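Local coordinates for fructuronate-tagaturonate epimerase UxaE from Cohnella laeviribosi in complex with 1 glycerol (Cohnella laeviribosi, PDB 6IL9), which probably interconverts fructuronate and tagaturonate as a zinc-containing TIM-barrel epimerase, at residues A[330-344]-A[355-367]. Residues are numbered along the deposited sequence; the frame is centred on the assembly and turned at random.
Sequences AAIADRFGYKLSIHS and VGRYTNGRFHVKT. With ZN (zinc ion), chain C.
The zinc site sits where H343 and K366 run side by side at the C-terminal ends of neighbouring barrel strands. H343 binds zinc through ND1 at 2.3 Å, with H161, D273 and a water as the other ligands, while the extended K366 chain lays CD over one face of the H343 imidazole, 4.0 Å from the centroid in a CH-pi contact. E269 accepts from H343 NE2 and also pairs with K366 NZ, whose other salt-bridge partners are D158 and D160. Strands 339-342 and 363-367, the last two of the eight-stranded TIM barrel, are parallel and joined by a beta-alpha-beta crossover through helix 349-358. H364 N gives a straight bond to L340 O, H364 O accepts from I342 N, and K366 N reaches I342 O at 2.9 Å. On the helix-facing side of the sheet, I342 CD1 meets V355 CG2 tip to tip and its CG1 lies against V365 CG2.

At the opposite end, R362 stretches toward the end of helix 319-336, its CG anti to the backbone N (chi1 -170°) and its chain bent at chi3. NH2 bonds D334 OD1 at 3.0 Å, nearly straight (169°), in the guanidinium plane and on the anti lone pair; NH1 holds G337 O at 2.9 Å, from above that carbonyl's plane. K339 CG packs 3.5 Å from R362 NH1. A leucine in place of R362 would probably leave D334 without its salt-bridge mate and G337 O without this donor. Water bridges R362 NE to D334 OD1 and T359 O.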
ATOM      1  N   ALA A 330     -16.636  -6.041  11.730  1.00 14.86           N
ATOM      2  CA  ALA A 330     -16.153  -7.357  11.313  1.00 15.24           C
ATOM      3  C   ALA A 330     -17.306  -8.311  11.051  1.00 13.83           C
ATOM      4  O   ALA A 330     -17.229  -9.156  10.151  1.00 15.13           O
ATOM      5  CB  ALA A 330     -15.230  -7.952  12.378  1.00 15.45           C
ATOM      6  N   ALA A 331     -18.377  -8.205  11.843  1.00 13.11           N
ATOM      7  CA  ALA A 331     -19.544  -9.058  11.636  1.00 15.01           C
ATOM      8  C   ALA A 331     -20.240  -8.727  10.321  1.00 15.88           C
ATOM      9  O   ALA A 331     -20.742  -9.627   9.632  1.00 17.10           O
ATOM     10  CB  ALA A 331     -20.516  -8.910  12.813  1.00 16.93           C
ATOM     11  N   ILE A 332     -20.293  -7.440   9.971  1.00 13.86           N
ATOM     12  CA  ILE A 332     -20.885  -7.031   8.698  1.00 15.78           C
ATOM     13  C   ILE A 332     -20.085  -7.591   7.533  1.00 15.13           C
ATOM     14  O   ILE A 332     -20.647  -8.125   6.569  1.00 16.30           O
ATOM     15  CB  ILE A 332     -20.979  -5.498   8.622  1.00 14.92           C
ATOM     16  CG1 ILE A 332     -21.962  -4.986   9.671  1.00 16.95           C
ATOM     17  CG2 ILE A 332     -21.376  -5.054   7.195  1.00 15.90           C
ATOM     18  CD1 ILE A 332     -21.762  -3.501   9.986  1.00 19.36           C
ATOM     19  N   ALA A 333     -18.758  -7.459   7.594  1.00 11.98           N
ATOM     20  CA  ALA A 333     -17.906  -8.040   6.560  1.00 13.98           C
ATOM     21  C   ALA A 333     -18.145  -9.542   6.418  1.00 15.18           C
ATOM     22  O   ALA A 333     -18.209 -10.063   5.302  1.00 16.04           O
ATOM     23  CB  ALA A 333     -16.439  -7.769   6.875  1.00 15.28           C
ATOM     24  N   ASP A 334     -18.265 -10.250   7.539  1.00 13.19           N
ATOM     25  CA  ASP A 334     -18.482 -11.695   7.486  1.00 13.70           C
ATOM     26  C   ASP A 334     -19.834 -12.010   6.858  1.00 13.96           C
ATOM     27  O   ASP A 334     -19.959 -12.950   6.064  1.00 16.85           O
ATOM     28  CB  ASP A 334     -18.400 -12.296   8.895  1.00 14.76           C
ATOM     29  CG  ASP A 334     -16.960 -12.409   9.420  1.00 16.39           C
ATOM     30  OD1 ASP A 334     -15.999 -12.271   8.633  1.00 18.24           O
ATOM     31  OD2 ASP A 334     -16.791 -12.638  10.639  1.00 18.89           O
ATOM     32  N   ARG A 335     -20.852 -11.225   7.201  1.00 13.69           N
ATOM     33  CA  ARG A 335     -22.191 -11.445   6.665  1.00 15.53           C
ATOM     34  C   ARG A 335     -22.191 -11.400   5.142  1.00 16.84           C
ATOM     35  O   ARG A 335     -22.806 -12.251   4.488  1.00 17.49           O
ATOM     36  CB  ARG A 335     -23.143 -10.397   7.248  1.00 18.66           C
ATOM     37  CG  ARG A 335     -24.341 -10.008   6.365  1.00 25.15           C
ATOM     38  CD  ARG A 335     -25.475 -10.990   6.454  1.00 30.02           C
ATOM     39  NE  ARG A 335     -26.620 -10.580   5.623  1.00 28.72           N
ATOM     40  CZ  ARG A 335     -26.720 -10.798   4.309  1.00 25.29           C
ATOM     41  NH1 ARG A 335     -25.752 -11.413   3.661  1.00 22.87           N
ATOM     42  NH2 ARG A 335     -27.799 -10.392   3.642  1.00 31.08           N
ATOM     43  N   PHE A 336     -21.486 -10.430   4.563  1.00 15.63           N
ATOM     44  CA  PHE A 336     -21.541 -10.184   3.128  1.00 14.39           C
ATOM     45  C   PHE A 336     -20.374 -10.796   2.359  1.00 17.19           C
ATOM     46  O   PHE A 336     -20.437 -10.852   1.121  1.00 19.36           O
ATOM     47  CB  PHE A 336     -21.603  -8.673   2.862  1.00 16.64           C
ATOM     48  CG  PHE A 336     -22.902  -8.047   3.282  1.00 18.94           C
ATOM     49  CD1 PHE A 336     -24.085  -8.407   2.660  1.00 16.82           C
ATOM     50  CD2 PHE A 336     -22.945  -7.120   4.310  1.00 18.07           C
ATOM     51  CE1 PHE A 336     -25.302  -7.845   3.049  1.00 18.97           C
ATOM     52  CE2 PHE A 336     -24.146  -6.554   4.702  1.00 20.62           C
ATOM     53  CZ  PHE A 336     -25.332  -6.921   4.071  1.00 19.73           C
ATOM     54  N   GLY A 337     -19.308 -11.226   3.045  1.00 14.65           N
ATOM     55  CA  GLY A 337     -18.271 -12.047   2.452  1.00 15.65           C
ATOM     56  C   GLY A 337     -16.955 -11.340   2.165  1.00 13.75           C
ATOM     57  O   GLY A 337     -15.955 -12.021   1.915  1.00 15.50           O
ATOM     58  N   TYR A 338     -16.929 -10.006   2.142  1.00 14.85           N
ATOM     59  CA  TYR A 338     -15.687  -9.297   1.873  1.00 15.40           C
ATOM     60  C   TYR A 338     -14.900  -9.154   3.175  1.00 16.81           C
ATOM     61  O   TYR A 338     -15.359  -9.552   4.249  1.00 17.23           O
ATOM     62  CB  TYR A 338     -15.982  -7.933   1.233  1.00 13.64           C
ATOM     63  CG  TYR A 338     -16.903  -7.079   2.066  1.00 15.02           C
ATOM     64  CD1 TYR A 338     -16.412  -6.313   3.126  1.00 15.04           C
ATOM     65  CD2 TYR A 338     -18.271  -7.034   1.797  1.00 14.77           C
ATOM     66  CE1 TYR A 338     -17.265  -5.552   3.901  1.00 15.94           C
ATOM     67  CE2 TYR A 338     -19.120  -6.261   2.556  1.00 17.55           C
ATOM     68  CZ  TYR A 338     -18.608  -5.530   3.610  1.00 14.28           C
ATOM     69  OH  TYR A 338     -19.469  -4.773   4.366  1.00 17.49           O
ATOM     70  N   LYS A 339     -13.691  -8.588   3.083  1.00 14.00           N
ATOM     71  CA  LYS A 339     -12.813  -8.406   4.235  1.00 14.91           C
ATOM     72  C   LYS A 339     -12.774  -6.945   4.654  1.00 14.92           C
ATOM     73  O   LYS A 339     -12.909  -6.046   3.825  1.00 15.85           O
ATOM     74  CB  LYS A 339     -11.375  -8.841   3.915  1.00 15.51           C
ATOM     75  CG  LYS A 339     -11.247 -10.171   3.208  1.00 19.48           C
ATOM     76  CD  LYS A 339      -9.802 -10.632   3.211  1.00 19.10           C
ATOM     77  CE  LYS A 339      -8.892  -9.712   2.424  1.00 16.34           C
ATOM     78  NZ  LYS A 339      -7.529 -10.343   2.234  1.00 19.59           N
ATOM     79  N   LEU A 340     -12.519  -6.712   5.942  1.00 14.02           N
ATOM     80  CA  LEU A 340     -12.168  -5.368   6.386  1.00 13.43           C
ATOM     81  C   LEU A 340     -10.764  -5.013   5.929  1.00 15.43           C
ATOM     82  O   LEU A 340      -9.847  -5.842   5.972  1.00 15.19           O
ATOM     83  CB  LEU A 340     -12.239  -5.269   7.907  1.00 15.57           C
ATOM     84  CG  LEU A 340     -13.612  -5.362   8.548  1.00 16.53           C
ATOM     85  CD1 LEU A 340     -13.442  -5.167  10.059  1.00 16.01           C
ATOM     86  CD2 LEU A 340     -14.547  -4.326   7.961  1.00 17.91           C
ATOM     87  N   SER A 341     -10.596  -3.763   5.504  1.00 13.77           N
ATOM     88  CA  SER A 341      -9.305  -3.228   5.088  1.00 16.59           C
ATOM     89  C   SER A 341      -8.899  -2.101   6.023  1.00 16.93           C
ATOM     90  O   SER A 341      -9.689  -1.184   6.273  1.00 18.70           O
ATOM     91  CB  SER A 341      -9.375  -2.722   3.650  1.00 18.11           C
ATOM     92  OG  SER A 341      -8.096  -2.298   3.229  1.00 18.80           O
ATOM     93  N   ILE A 342      -7.669  -2.165   6.527  1.00 15.65           N
ATOM     94  CA  ILE A 342      -7.132  -1.178   7.462  1.00 17.91           C
ATOM     95  C   ILE A 342      -6.139  -0.308   6.708  1.00 15.76           C
ATOM     96  O   ILE A 342      -5.032  -0.757   6.397  1.00 16.91           O
ATOM     97  CB  ILE A 342      -6.446  -1.845   8.666  1.00 16.03           C
ATOM     98  CG1 ILE A 342      -7.261  -3.027   9.207  1.00 18.82           C
ATOM     99  CG2 ILE A 342      -6.144  -0.803   9.746  1.00 17.83           C
ATOM    100  CD1 ILE A 342      -8.596  -2.651   9.779  1.00 20.95           C
ATOM    101  N   HIS A 343      -6.513   0.940   6.435  1.00 16.36           N
ATOM    102  CA  HIS A 343      -5.586   1.886   5.831  1.00 17.63           C
ATOM    103  C   HIS A 343      -4.794   2.629   6.900  1.00 17.02           C
ATOM    104  O   HIS A 343      -5.143   2.617   8.084  1.00 17.78           O
ATOM    105  CB  HIS A 343      -6.339   2.857   4.929  1.00 21.15           C
ATOM    106  CG  HIS A 343      -6.798   2.226   3.652  1.00 22.28           C
ATOM    107  ND1 HIS A 343      -6.754   2.868   2.435  1.00 31.12           N
ATOM    108  CD2 HIS A 343      -7.262   0.982   3.397  1.00 18.95           C
ATOM    109  CE1 HIS A 343      -7.213   2.067   1.491  1.00 28.77           C
ATOM    110  NE2 HIS A 343      -7.533   0.918   2.051  1.00 25.17           N
ATOM    111  N   SER A 344      -3.699   3.271   6.471  1.00 15.65           N
ATOM    112  CA  SER A 344      -2.738   3.863   7.415  1.00 13.58           C
ATOM    113  C   SER A 344      -2.404   2.865   8.519  1.00 16.38           C
ATOM    114  O   SER A 344      -2.317   3.214   9.700  1.00 16.68           O
ATOM    115  CB  SER A 344      -3.270   5.165   8.013  1.00 16.73           C
ATOM    116  OG  SER A 344      -3.635   6.069   6.992  1.00 18.27           O
ATOM    117  N   VAL A 355      -7.727  -6.665  15.460  1.00 14.07           N
ATOM    118  CA  VAL A 355      -8.114  -6.882  14.067  1.00 12.85           C
ATOM    119  C   VAL A 355      -8.013  -8.362  13.725  1.00 15.32           C
ATOM    120  O   VAL A 355      -8.922  -8.940  13.121  1.00 15.08           O
ATOM    121  CB  VAL A 355      -7.257  -6.024  13.122  1.00 14.16           C
ATOM    122  CG1 VAL A 355      -7.429  -6.490  11.675  1.00 13.64           C
ATOM    123  CG2 VAL A 355      -7.662  -4.555  13.259  1.00 13.79           C
ATOM    124  N   GLY A 356      -6.909  -8.994  14.117  1.00 15.42           N
ATOM    125  CA  GLY A 356      -6.738 -10.407  13.827  1.00 15.77           C
ATOM    126  C   GLY A 356      -7.807 -11.259  14.485  1.00 16.43           C
ATOM    127  O   GLY A 356      -8.340 -12.185  13.871  1.00 16.83           O
ATOM    128  N   ARG A 357      -8.145 -10.946  15.736  1.00 14.90           N
ATOM    129  CA  ARG A 357      -9.126 -11.745  16.457  1.00 14.53           C
ATOM    130  C   ARG A 357     -10.523 -11.589  15.859  1.00 14.83           C
ATOM    131  O   ARG A 357     -11.207 -12.584  15.599  1.00 17.07           O
ATOM    132  CB  ARG A 357      -9.124 -11.365  17.938  1.00 19.81           C
ATOM    133  CG  ARG A 357      -9.829 -12.378  18.810  1.00 28.11           C
ATOM    134  CD  ARG A 357     -10.675 -11.740  19.892  1.00 31.96           C
ATOM    135  NE  ARG A 357      -9.956 -10.748  20.683  1.00 29.98           N
ATOM    136  CZ  ARG A 357     -10.524 -10.034  21.653  1.00 37.12           C
ATOM    137  NH1 ARG A 357     -11.807 -10.229  21.947  1.00 36.75           N
ATOM    138  NH2 ARG A 357      -9.819  -9.138  22.333  1.00 33.53           N
ATOM    139  N   TYR A 358     -10.965 -10.353  15.624  1.00 14.22           N
ATOM    140  CA  TYR A 358     -12.349 -10.171  15.201  1.00 14.61           C
ATOM    141  C   TYR A 358     -12.592 -10.549  13.745  1.00 16.62           C
ATOM    142  O   TYR A 358     -13.736 -10.869  13.399  1.00 17.16           O
ATOM    143  CB  TYR A 358     -12.786  -8.733  15.461  1.00 14.48           C
ATOM    144  CG  TYR A 358     -13.171  -8.536  16.911  1.00 14.11           C
ATOM    145  CD1 TYR A 358     -14.450  -8.860  17.350  1.00 17.21           C
ATOM    146  CD2 TYR A 358     -12.254  -8.047  17.840  1.00 17.54           C
ATOM    147  CE1 TYR A 358     -14.817  -8.699  18.685  1.00 17.95           C
ATOM    148  CE2 TYR A 358     -12.610  -7.882  19.178  1.00 17.56           C
ATOM    149  CZ  TYR A 358     -13.900  -8.213  19.588  1.00 20.68           C
ATOM    150  OH  TYR A 358     -14.275  -8.055  20.910  1.00 19.28           O
ATOM    151  N   THR A 359     -11.560 -10.531  12.895  1.00 15.72           N
ATOM    152  CA  THR A 359     -11.681 -10.971  11.505  1.00 16.89           C
ATOM    153  C   THR A 359     -11.286 -12.433  11.322  1.00 17.18           C
ATOM    154  O   THR A 359     -11.321 -12.937  10.189  1.00 15.49           O
ATOM    155  CB  THR A 359     -10.821 -10.100  10.568  1.00 15.72           C
ATOM    156  OG1 THR A 359      -9.426 -10.307  10.850  1.00 15.43           O
ATOM    157  CG2 THR A 359     -11.161  -8.621  10.709  1.00 16.15           C
ATOM    158  N   ASN A 360     -10.929 -13.123  12.405  1.00 16.52           N
ATOM    159  CA  ASN A 360     -10.436 -14.502  12.327  1.00 18.11           C
ATOM    160  C   ASN A 360      -9.292 -14.604  11.325  1.00 17.45           C
ATOM    161  O   ASN A 360      -9.181 -15.568  10.562  1.00 18.43           O
ATOM    162  CB  ASN A 360     -11.575 -15.471  11.985  1.00 20.86           C
ATOM    163  CG  ASN A 360     -11.210 -16.923  12.232  1.00 30.13           C
ATOM    164  OD1 ASN A 360     -10.335 -17.233  13.044  1.00 30.86           O
ATOM    165  ND2 ASN A 360     -11.893 -17.826  11.534  1.00 30.34           N
ATOM    166  N   GLY A 361      -8.433 -13.583  11.314  1.00 15.29           N
ATOM    167  CA  GLY A 361      -7.267 -13.613  10.454  1.00 16.20           C
ATOM    168  C   GLY A 361      -7.528 -13.289   9.001  1.00 17.34           C
ATOM    169  O   GLY A 361      -6.611 -13.427   8.177  1.00 19.20           O
ATOM    170  N   ARG A 362      -8.743 -12.865   8.658  1.00 13.51           N
ATOM    171  CA  ARG A 362      -9.157 -12.606   7.278  1.00 13.20           C
ATOM    172  C   ARG A 362      -9.319 -11.099   7.086  1.00 14.72           C
ATOM    173  O   ARG A 362     -10.405 -10.545   7.269  1.00 15.43           O
ATOM    174  CB  ARG A 362     -10.467 -13.326   6.986  1.00 14.06           C
ATOM    175  CG  ARG A 362     -10.855 -13.326   5.529  1.00 15.34           C
ATOM    176  CD  ARG A 362     -12.170 -14.061   5.355  1.00 16.53           C
ATOM    177  NE  ARG A 362     -13.309 -13.330   5.913  1.00 16.14           N
ATOM    178  CZ  ARG A 362     -14.113 -12.557   5.190  1.00 16.75           C
ATOM    179  NH1 ARG A 362     -13.878 -12.396   3.888  1.00 15.64           N
ATOM    180  NH2 ARG A 362     -15.138 -11.940   5.769  1.00 15.19           N
ATOM    181  N   PHE A 363      -8.236 -10.439   6.702  1.00 14.02           N
ATOM    182  CA  PHE A 363      -8.198  -8.986   6.675  1.00 13.01           C
ATOM    183  C   PHE A 363      -7.293  -8.551   5.541  1.00 13.21           C
ATOM    184  O   PHE A 363      -6.565  -9.355   4.958  1.00 13.21           O
ATOM    185  CB  PHE A 363      -7.674  -8.425   8.011  1.00 14.88           C
ATOM    186  CG  PHE A 363      -6.316  -8.989   8.410  1.00 14.57           C
ATOM    187  CD1 PHE A 363      -5.153  -8.616   7.739  1.00 15.78           C
ATOM    188  CD2 PHE A 363      -6.210  -9.892   9.460  1.00 15.34           C
ATOM    189  CE1 PHE A 363      -3.913  -9.156   8.095  1.00 16.42           C
ATOM    190  CE2 PHE A 363      -4.964 -10.431   9.833  1.00 14.80           C
ATOM    191  CZ  PHE A 363      -3.820 -10.064   9.156  1.00 16.44           C
ATOM    192  N   HIS A 364      -7.338  -7.254   5.251  1.00 15.49           N
ATOM    193  CA  HIS A 364      -6.290  -6.571   4.514  1.00 12.81           C
ATOM    194  C   HIS A 364      -5.782  -5.425   5.377  1.00 13.85           C
ATOM    195  O   HIS A 364      -6.581  -4.673   5.939  1.00 15.78           O
ATOM    196  CB  HIS A 364      -6.799  -6.027   3.173  1.00 14.57           C
ATOM    197  CG  HIS A 364      -5.707  -5.501   2.304  1.00 15.50           C
ATOM    198  ND1 HIS A 364      -4.698  -6.306   1.827  1.00 18.25           N
ATOM    199  CD2 HIS A 364      -5.440  -4.250   1.851  1.00 16.65           C
ATOM    200  CE1 HIS A 364      -3.860  -5.583   1.107  1.00 16.35           C
ATOM    201  NE2 HIS A 364      -4.286  -4.331   1.103  1.00 16.15           N
ATOM    202  N   VAL A 365      -4.459  -5.299   5.485  1.00 15.61           N
ATOM    203  CA  VAL A 365      -3.826  -4.168   6.159  1.00 15.16           C
ATOM    204  C   VAL A 365      -2.867  -3.521   5.171  1.00 14.64           C
ATOM    205  O   VAL A 365      -2.088  -4.226   4.523  1.00 14.46           O
ATOM    206  CB  VAL A 365      -3.080  -4.612   7.429  1.00 16.75           C
ATOM    207  CG1 VAL A 365      -2.276  -3.453   8.011  1.00 16.58           C
ATOM    208  CG2 VAL A 365      -4.065  -5.163   8.465  1.00 19.36           C
ATOM    209  N   LYS A 366      -2.917  -2.189   5.054  1.00 15.01           N
ATOM    210  CA  LYS A 366      -2.042  -1.473   4.126  1.00 14.58           C
ATOM    211  C   LYS A 366      -0.948  -0.718   4.866  1.00 15.67           C
ATOM    212  O   LYS A 366      -1.199  -0.091   5.901  1.00 16.71           O
ATOM    213  CB  LYS A 366      -2.822  -0.480   3.257  1.00 18.27           C
ATOM    214  CG  LYS A 366      -3.769  -1.136   2.296  1.00 18.28           C
ATOM    215  CD  LYS A 366      -4.075  -0.223   1.110  1.00 17.04           C
ATOM    216  CE  LYS A 366      -5.199  -0.843   0.300  1.00 18.90           C
ATOM    217  NZ  LYS A 366      -5.511  -0.042  -0.914  1.00 20.32           N
ATOM    218  N   THR A 367       0.269  -0.807   4.332  1.00 14.34           N
ATOM    219  CA  THR A 367       1.420  -0.014   4.750  1.00 15.72           C
ATOM    220  C   THR A 367       2.076   0.592   3.518  1.00 16.04           C
ATOM    221  O   THR A 367       1.914   0.103   2.390  1.00 15.65           O
ATOM    222  CB  THR A 367       2.483  -0.845   5.498  1.00 16.67           C
ATOM    223  OG1 THR A 367       3.217  -1.644   4.557  1.00 18.24           O
ATOM    224  CG2 THR A 367       1.847  -1.743   6.550  1.00 16.22           C
TER
HETATM  225 ZN    ZN C 502      -6.613   5.117   2.533  0.53 28.02          ZN
HETATM  226  O   HOH W   1     -13.496 -13.514   8.807  1.00 20.72           O
HETATM  227  O   HOH W   2     -14.495 -13.192  11.711  1.00 22.08           O
HETATM  228  O   HOH W   3     -12.661  -9.042   7.561  1.00 16.13           O
HETATM  229  O   HOH W   4      -4.668   5.921   3.461  1.00 21.91           O